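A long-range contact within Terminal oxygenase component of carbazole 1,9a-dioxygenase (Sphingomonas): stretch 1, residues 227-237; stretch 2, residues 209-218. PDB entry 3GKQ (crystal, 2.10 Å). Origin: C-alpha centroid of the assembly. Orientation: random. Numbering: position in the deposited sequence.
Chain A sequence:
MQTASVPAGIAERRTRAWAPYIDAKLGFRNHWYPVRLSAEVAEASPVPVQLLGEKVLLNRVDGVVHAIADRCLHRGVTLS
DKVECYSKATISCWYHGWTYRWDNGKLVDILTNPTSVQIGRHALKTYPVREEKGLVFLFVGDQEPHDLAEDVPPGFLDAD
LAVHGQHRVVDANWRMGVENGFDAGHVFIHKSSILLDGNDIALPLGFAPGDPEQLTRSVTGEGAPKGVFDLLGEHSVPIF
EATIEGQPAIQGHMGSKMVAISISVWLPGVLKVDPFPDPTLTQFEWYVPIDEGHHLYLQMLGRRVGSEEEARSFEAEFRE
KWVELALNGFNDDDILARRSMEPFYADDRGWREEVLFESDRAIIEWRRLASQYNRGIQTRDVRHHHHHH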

# COMPACT_ATOMS: atom_id res chain seq x y z
N GLY A 227 12.71 36.63 0.87
CA GLY A 227 12.15 35.93 2.00
C GLY A 227 11.37 36.82 2.94
O GLY A 227 11.09 37.98 2.63
N VAL A 228 11.04 36.27 4.11
CA VAL A 228 10.27 37.00 5.11
C VAL A 228 10.95 36.95 6.47
O VAL A 228 11.47 35.90 6.88
CB VAL A 228 8.85 36.39 5.26
CG1 VAL A 228 8.04 37.19 6.27
CG2 VAL A 228 8.16 36.33 3.91
N PHE A 229 10.95 38.08 7.16
CA PHE A 229 11.54 38.17 8.49
C PHE A 229 10.41 38.13 9.50
O PHE A 229 9.41 38.83 9.36
CB PHE A 229 12.31 39.49 8.66
CG PHE A 229 13.69 39.48 8.09
CD1 PHE A 229 14.73 38.85 8.77
CD2 PHE A 229 13.96 40.08 6.86
CE1 PHE A 229 16.02 38.82 8.23
CE2 PHE A 229 15.24 40.05 6.32
CZ PHE A 229 16.27 39.42 7.00
N ASP A 230 10.55 37.28 10.51
CA ASP A 230 9.54 37.18 11.54
C ASP A 230 9.85 38.22 12.60
O ASP A 230 10.84 38.11 13.33
CB ASP A 230 9.53 35.77 12.12
CG ASP A 230 8.68 35.65 13.36
OD1 ASP A 230 7.69 36.41 13.49
OD2 ASP A 230 9.00 34.79 14.20
N LEU A 231 8.99 39.23 12.68
CA LEU A 231 9.15 40.34 13.62
C LEU A 231 8.16 40.30 14.79
O LEU A 231 7.81 41.35 15.34
CB LEU A 231 8.99 41.67 12.87
CG LEU A 231 9.88 41.94 11.65
CD1 LEU A 231 9.49 43.28 11.05
CD2 LEU A 231 11.36 41.94 12.04
N LEU A 232 7.71 39.11 15.17
CA LEU A 232 6.77 38.98 16.28
C LEU A 232 7.54 39.23 17.58
O LEU A 232 7.03 39.84 18.53
CB LEU A 232 6.16 37.58 16.30
CG LEU A 232 4.81 37.34 17.01
CD1 LEU A 232 4.54 35.84 17.06
CD2 LEU A 232 4.83 37.90 18.41
N GLY A 233 8.78 38.75 17.62
CA GLY A 233 9.62 38.92 18.80
C GLY A 233 9.71 40.37 19.23
O GLY A 233 9.11 40.78 20.22
N GLU A 234 10.45 41.15 18.45
CA GLU A 234 10.65 42.57 18.71
C GLU A 234 9.34 43.36 18.67
O GLU A 234 9.36 44.59 18.74
CB GLU A 234 11.64 43.13 17.68
CG GLU A 234 12.08 44.57 17.92
CD GLU A 234 13.02 45.08 16.84
OE1 GLU A 234 14.13 44.52 16.70
OE2 GLU A 234 12.65 46.04 16.12
N HIS A 235 8.21 42.67 18.57
CA HIS A 235 6.92 43.36 18.52
C HIS A 235 5.80 42.61 19.24
O HIS A 235 4.71 42.41 18.68
CB HIS A 235 6.53 43.61 17.06
CG HIS A 235 7.54 44.40 16.29
ND1 HIS A 235 8.84 43.96 16.10
CD2 HIS A 235 7.46 45.60 15.69
CE1 HIS A 235 9.51 44.86 15.41
NE2 HIS A 235 8.70 45.87 15.14
N SER A 236 6.05 42.23 20.49
CA SER A 236 5.06 41.51 21.28
C SER A 236 5.47 41.42 22.75
O SER A 236 6.45 42.02 23.18
CB SER A 236 4.89 40.09 20.75
OG SER A 236 6.04 39.32 21.08
N VAL A 237 4.70 40.64 23.50
CA VAL A 237 4.96 40.39 24.91
C VAL A 237 5.05 38.87 25.01
O VAL A 237 4.04 38.18 24.89
CB VAL A 237 3.80 40.89 25.80
CG1 VAL A 237 4.08 40.55 27.26
CG2 VAL A 237 3.63 42.40 25.64
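Stretch 2, residues 209-218: PGDPEQLTRS

Leu-215 O accepts two hydrogen bonds, one from Leu-231 N over a short 2.6 Å and one from a water 2.7 Å away, which also donates to Asp-230 OD1 at 2.4 Å. It lies where the pairing of two strands gives way to loops. Stretch 2 enters as loop through Leu-215 and becomes a strand at Thr-216 to Ser-218, which runs antiparallel to strand 227-230, the axes approaching to 4.7 Å at a crossing angle of 159°. Phe-229 and Arg-217 form the hydrogen-bonded pair: Phe-229 N to Arg-217 O is 2.8 Å and nearly straight, and Arg-217 N to Phe-229 O is 3.2 Å. Val-228 faces Ser-218 and Asp-230 faces Thr-216 as non-hydrogen-bonded pairs, their side chains on one side of the sheet; there Val-228 CG1 lies 4.0 Å from Thr-216 CB. On the other side, Arg-217 folds back through a p chi3, laying its guanidinium over one face of the Phe-229 ring, with Arg-217 NH2 3.3 Å from Phe-229 CE2. Leu-231, pointing toward stretch 2, brings CD1 to 3.7 Å from Arg-217 CB.

Beyond Leu-231, stretch 1 turns: Ser-236 OG donates to Leu-232 O at 2.8 Å, while Leu-232 N reaches back to Asp-230 OD1 at 3.2 Å. The buried Leu-232 side chain touches both the start of stretch 2 and a residue farther along it: its CD2 is 3.5 Å from Pro-209 CG and its CG 4.4 Å from Leu-215 CD2. His-235 points toward stretch 2 and sets one ring face against Gln-214 O; its NE2 comes within 2.6 Å of Gln-214 NE2. A weak bond from Gly-210 N to His-235 O, 3.1 Å, ties the far end, where Ser-236 CB rests 3.7 Å from Pro-209 CA.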

# COMPACT_ATOMS: atom_id res chain seq x y z
N PRO A 209 1.26 39.10 20.21
CA PRO A 209 1.56 40.02 19.11
C PRO A 209 0.96 41.42 19.12
O PRO A 209 -0.11 41.66 19.69
CB PRO A 209 1.12 39.23 17.87
CG PRO A 209 1.34 37.81 18.29
CD PRO A 209 0.78 37.81 19.69
N GLY A 210 1.66 42.35 18.48
CA GLY A 210 1.19 43.71 18.39
C GLY A 210 0.46 43.90 17.07
O GLY A 210 -0.24 42.99 16.61
N ASP A 211 0.64 45.06 16.45
CA ASP A 211 0.00 45.35 15.17
C ASP A 211 0.39 44.30 14.14
O ASP A 211 1.57 44.06 13.88
CB ASP A 211 0.45 46.73 14.67
CG ASP A 211 1.95 46.83 14.51
OD1 ASP A 211 2.67 46.81 15.53
OD2 ASP A 211 2.42 46.91 13.35
N PRO A 212 -0.62 43.66 13.52
CA PRO A 212 -0.34 42.63 12.51
C PRO A 212 0.55 43.13 11.37
O PRO A 212 1.21 42.34 10.68
CB PRO A 212 -1.74 42.23 12.03
CG PRO A 212 -2.55 43.48 12.26
CD PRO A 212 -2.06 43.92 13.62
N GLU A 213 0.59 44.45 11.19
CA GLU A 213 1.37 45.06 10.12
C GLU A 213 2.88 45.18 10.36
O GLU A 213 3.63 45.36 9.40
CB GLU A 213 0.79 46.43 9.76
CG GLU A 213 -0.70 46.39 9.40
CD GLU A 213 -1.03 45.35 8.34
OE1 GLU A 213 -0.42 45.40 7.24
OE2 GLU A 213 -1.89 44.48 8.60
N GLN A 214 3.34 45.11 11.61
CA GLN A 214 4.78 45.20 11.86
C GLN A 214 5.32 43.89 12.40
O GLN A 214 6.42 43.84 12.97
CB GLN A 214 5.13 46.33 12.83
CG GLN A 214 6.57 46.86 12.65
CD GLN A 214 6.90 48.04 13.58
OE1 GLN A 214 6.03 48.87 13.86
NE2 GLN A 214 8.15 48.12 14.03
N LEU A 215 4.55 42.82 12.23
CA LEU A 215 4.94 41.49 12.70
C LEU A 215 5.90 40.84 11.71
O LEU A 215 6.60 39.89 12.04
CB LEU A 215 3.71 40.59 12.88
CG LEU A 215 2.66 41.00 13.92
CD1 LEU A 215 1.56 39.94 13.97
CD2 LEU A 215 3.32 41.16 15.29
N THR A 216 5.93 41.36 10.49
CA THR A 216 6.80 40.80 9.47
C THR A 216 7.37 41.88 8.56
O THR A 216 6.88 43.01 8.53
CB THR A 216 6.06 39.78 8.57
OG1 THR A 216 5.06 40.46 7.80
CG2 THR A 216 5.39 38.70 9.41
N ARG A 217 8.41 41.50 7.82
CA ARG A 217 9.05 42.38 6.86
C ARG A 217 9.45 41.48 5.70
O ARG A 217 10.06 40.44 5.90
CB ARG A 217 10.29 43.05 7.46
CG ARG A 217 10.98 44.01 6.50
CD ARG A 217 11.98 44.92 7.22
NE ARG A 217 13.14 44.20 7.75
CZ ARG A 217 14.13 43.71 7.00
NH1 ARG A 217 14.10 43.86 5.68
NH2 ARG A 217 15.14 43.08 7.57
N SER A 218 9.08 41.87 4.48
CA SER A 218 9.42 41.09 3.30
C SER A 218 10.56 41.72 2.52
O SER A 218 10.73 42.95 2.52
CB SER A 218 8.20 40.95 2.39
OG SER A 218 7.20 40.14 2.98
O HOH W 1 5.61 37.49 12.82